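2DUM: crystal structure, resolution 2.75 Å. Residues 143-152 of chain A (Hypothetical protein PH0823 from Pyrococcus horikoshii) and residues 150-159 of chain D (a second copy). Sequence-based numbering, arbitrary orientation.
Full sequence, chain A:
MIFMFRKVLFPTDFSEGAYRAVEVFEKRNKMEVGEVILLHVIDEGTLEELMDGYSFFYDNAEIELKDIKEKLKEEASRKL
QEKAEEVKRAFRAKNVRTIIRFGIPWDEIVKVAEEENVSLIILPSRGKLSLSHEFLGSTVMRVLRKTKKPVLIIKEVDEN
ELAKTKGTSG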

# COMPACT_ATOMS: atom_id res chain seq x y z
N VAL A 143 -11.61 -2.18 -0.87
CA VAL A 143 -10.93 -2.16 0.42
C VAL A 143 -10.15 -0.85 0.54
O VAL A 143 -10.40 -0.10 1.49
CB VAL A 143 -10.00 -3.37 0.65
CG1 VAL A 143 -9.47 -3.34 2.00
CG2 VAL A 143 -10.76 -4.59 0.49
N LEU A 144 -9.26 -0.58 -0.42
CA LEU A 144 -8.56 0.69 -0.46
C LEU A 144 -9.33 1.86 0.12
O LEU A 144 -8.80 2.60 0.94
CB LEU A 144 -8.18 1.05 -1.85
CG LEU A 144 -6.70 1.17 -1.70
CD1 LEU A 144 -6.03 1.30 -3.06
CD2 LEU A 144 -6.42 2.32 -0.83
N ARG A 145 -10.58 1.98 -0.32
CA ARG A 145 -11.43 3.14 -0.07
C ARG A 145 -12.20 3.11 1.27
O ARG A 145 -12.56 4.14 1.81
CB ARG A 145 -12.43 3.24 -1.23
CG ARG A 145 -12.49 4.62 -1.97
CD ARG A 145 -11.53 4.72 -3.29
NE ARG A 145 -11.70 6.03 -4.02
CZ ARG A 145 -10.97 6.51 -5.06
NH1 ARG A 145 -9.96 5.78 -5.57
NH2 ARG A 145 -11.25 7.73 -5.59
N LYS A 146 -12.49 1.92 1.78
CA LYS A 146 -13.41 1.78 2.86
C LYS A 146 -12.65 1.63 4.14
O LYS A 146 -13.14 1.96 5.23
CB LYS A 146 -14.31 0.56 2.60
CG LYS A 146 -15.78 0.87 2.10
CD LYS A 146 -15.91 0.89 0.52
CE LYS A 146 -17.04 1.93 -0.11
NZ LYS A 146 -17.21 1.98 -1.68
N THR A 147 -11.42 1.15 4.04
CA THR A 147 -10.67 0.87 5.26
C THR A 147 -10.03 2.07 5.98
O THR A 147 -9.95 3.14 5.41
CB THR A 147 -9.69 -0.22 5.01
OG1 THR A 147 -9.39 -0.80 6.25
CG2 THR A 147 -8.41 0.26 4.37
N LYS A 148 -9.64 1.89 7.24
CA LYS A 148 -8.85 2.92 8.04
C LYS A 148 -7.41 2.48 8.28
O LYS A 148 -6.43 3.30 8.38
CB LYS A 148 -9.44 3.18 9.42
CG LYS A 148 -10.97 3.27 9.49
CD LYS A 148 -11.57 4.35 8.59
CE LYS A 148 -13.10 4.19 8.58
NZ LYS A 148 -13.49 3.81 9.97
N LYS A 149 -7.28 1.17 8.37
CA LYS A 149 -6.02 0.45 8.28
C LYS A 149 -5.07 0.92 7.07
O LYS A 149 -5.54 1.57 6.09
CB LYS A 149 -6.36 -1.06 8.30
CG LYS A 149 -6.44 -1.76 9.69
CD LYS A 149 -7.49 -1.22 10.59
CE LYS A 149 -7.41 -1.84 11.95
NZ LYS A 149 -6.04 -1.62 12.62
N PRO A 150 -3.72 0.73 7.22
CA PRO A 150 -2.80 0.92 6.07
C PRO A 150 -2.82 -0.23 5.12
O PRO A 150 -3.41 -1.28 5.46
CB PRO A 150 -1.45 1.14 6.72
CG PRO A 150 -1.53 0.50 8.06
CD PRO A 150 -2.99 0.52 8.48
N VAL A 151 -2.31 -0.04 3.89
CA VAL A 151 -2.55 -1.03 2.84
C VAL A 151 -1.39 -1.21 1.91
O VAL A 151 -0.94 -0.24 1.32
CB VAL A 151 -3.78 -0.72 1.96
CG1 VAL A 151 -3.90 -1.74 0.77
CG2 VAL A 151 -5.06 -0.79 2.74
N LEU A 152 -0.92 -2.44 1.75
CA LEU A 152 0.21 -2.65 0.90
C LEU A 152 -0.32 -3.24 -0.42
O LEU A 152 -0.91 -4.38 -0.52
CB LEU A 152 1.15 -3.63 1.58
CG LEU A 152 2.66 -3.34 1.56
CD1 LEU A 152 3.44 -4.56 1.77
CD2 LEU A 152 3.09 -2.87 0.32
N PRO D 150 6.00 -1.47 -5.11
CA PRO D 150 4.78 -1.64 -4.35
C PRO D 150 4.49 -0.39 -3.59
O PRO D 150 5.36 0.44 -3.50
CB PRO D 150 5.12 -2.78 -3.43
CG PRO D 150 6.53 -3.29 -3.93
CD PRO D 150 7.14 -2.10 -4.43
N VAL D 151 3.27 -0.23 -3.11
CA VAL D 151 2.90 0.97 -2.49
C VAL D 151 1.93 0.75 -1.37
O VAL D 151 1.13 -0.15 -1.35
CB VAL D 151 2.41 2.05 -3.49
CG1 VAL D 151 2.72 1.70 -4.90
CG2 VAL D 151 0.93 2.29 -3.36
N LEU D 152 2.11 1.59 -0.37
CA LEU D 152 1.55 1.44 0.95
C LEU D 152 0.96 2.75 1.16
O LEU D 152 1.71 3.77 1.23
CB LEU D 152 2.62 1.32 2.02
CG LEU D 152 1.93 1.62 3.38
CD1 LEU D 152 1.15 0.48 3.81
CD2 LEU D 152 2.84 1.94 4.51
N ILE D 153 -0.35 2.74 1.29
CA ILE D 153 -1.10 3.97 1.42
C ILE D 153 -1.40 4.18 2.87
O ILE D 153 -1.81 3.28 3.55
CB ILE D 153 -2.44 3.89 0.65
CG1 ILE D 153 -2.23 4.20 -0.78
CG2 ILE D 153 -3.31 4.91 1.07
CD1 ILE D 153 -2.03 2.94 -1.46
N ILE D 154 -1.24 5.36 3.38
CA ILE D 154 -1.72 5.40 4.73
C ILE D 154 -2.70 6.50 5.04
O ILE D 154 -2.62 7.64 4.52
CB ILE D 154 -0.61 5.15 5.81
CG1 ILE D 154 -0.02 6.45 6.29
CG2 ILE D 154 0.52 4.32 5.23
CD1 ILE D 154 1.56 6.44 6.11
N LYS D 155 -3.62 6.12 5.91
CA LYS D 155 -4.67 6.99 6.36
C LYS D 155 -4.36 7.76 7.67
O LYS D 155 -3.51 8.70 7.65
CB LYS D 155 -5.98 6.20 6.37
CG LYS D 155 -6.33 5.55 5.00
CD LYS D 155 -7.81 5.25 4.90
CE LYS D 155 -8.23 5.09 3.46
NZ LYS D 155 -9.09 3.91 3.24
N GLU D 156 -5.06 7.40 8.75
CA GLU D 156 -5.03 8.08 10.09
C GLU D 156 -4.82 7.08 11.29
O GLU D 156 -4.87 5.86 11.08
CB GLU D 156 -6.32 8.92 10.32
CG GLU D 156 -6.31 9.87 11.56
CD GLU D 156 -5.57 11.15 11.24
OE1 GLU D 156 -5.41 11.49 10.04
OE2 GLU D 156 -5.11 11.83 12.18
N VAL D 157 -4.58 7.54 12.52
CA VAL D 157 -4.31 6.55 13.59
C VAL D 157 -5.62 5.85 14.00
O VAL D 157 -6.70 6.22 13.52
CB VAL D 157 -3.49 7.08 14.80
CG1 VAL D 157 -2.86 5.89 15.59
CG2 VAL D 157 -2.40 8.04 14.31
N ASP D 158 -5.50 4.81 14.83
CA ASP D 158 -6.66 4.00 15.17
C ASP D 158 -7.56 4.66 16.22
O ASP D 158 -7.50 5.90 16.39
CB ASP D 158 -6.28 2.56 15.52
CG ASP D 158 -6.60 1.58 14.37
OD1 ASP D 158 -7.59 1.79 13.59
OD2 ASP D 158 -5.84 0.59 14.27
N GLU D 159 -8.40 3.84 16.88
CA GLU D 159 -9.31 4.29 17.96
C GLU D 159 -8.89 3.95 19.45
O GLU D 159 -7.83 4.37 19.96
CB GLU D 159 -10.77 3.95 17.58
CG GLU D 159 -11.38 5.08 16.70
CD GLU D 159 -10.93 6.51 17.18
OE1 GLU D 159 -11.25 6.90 18.33
OE2 GLU D 159 -10.24 7.22 16.43

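The most striking feature of this contact is a single ammonium group set against the end of a helix in the other copy of the protein. The NZ of Lys155(D) donates a hydrogen bond to the O of Leu144(A) at 2.7 Å and another to the O of Thr147(A), where the NZ to O distance of 2.5 Å is very short. The chemistry is a familiar one. The carbonyl oxygens of a helix's last turn, such as that of Leu144(A), carry partial negative charge and lack the backbone NH partners of those further back, and the O of Thr147(A), just past the helix, is a second acceptor beside it; a positively charged donor suits both. Here Thr147(A) is the first residue to leave helical phi/psi, although its N still donates to the O of Val143(A) at 3.0 Å. The lysine reaches the site because its CA-to-CB bond points toward chain A and chi2 and chi3 are both t, which extends the middle of the chain. The aliphatic part of Lys155(D) runs past the backbone of chain A, with CB of Lys155(D) 3.6 Å from the O of Lys148(A), and the residue loses 104 Å² to the other stretch, the largest share of any residue in the pair.

Beyond this anchor the two copies join through a short antiparallel ladder, an example of how strand edges can bind two molecules through their backbones. Val151(A) and Ile153(D) form the hydrogen-bonded pair. The N of Ile153(D) donates to the O of Val151(A) at 3.0 Å, while the return bond, from the N of Val151(A) to the O of Ile153(D), is weak at 3.4 Å. Next along, Leu152(A) and Leu152(D) make a non-hydrogen-bonded pair, with their CA atoms 4.3 Å apart. Such close backbones bring CA-H...O contacts into play: the CA of Leu152(D) lies 3.0 Å from the O of Val151(A), and the CA of Leu152(A) lies 3.5 Å from the O of Val151(D). Pro150(A) has no amide hydrogen to offer, but its CA approaches the O of Ile153(D) at 3.6 Å.

Strand alternation sorts the side chains. Val151(A) and Ile153(D) share one face of the sheet and the two Leu152 residues the other. On the leucine face, CD2 of Leu152(A) comes within 4.3 Å of CB of Pro150(D), and CD1 of Leu152(D) within 4.0 Å of CB of Pro150(A). The CB of Pro150(A) also lies 4.0 Å from CG2 of Ile154(D). On the other face, CG2 of Ile153(D) meets CD2 of Leu144(A) at 4.5 Å, linking the ladder to the helix. These apolar contacts add burial without directional demands.

A salt bridge completes the set. The NZ of Lys149(A) lies 2.8 Å from OD2 of Asp158(D), joining opposite charges through a hydrogen bond. The lysine's CA-to-CB bond points away from chain D, yet its end comes nearer. Asp158(D) is poorly ordered, so this distance deserves more caution than those in the ladder.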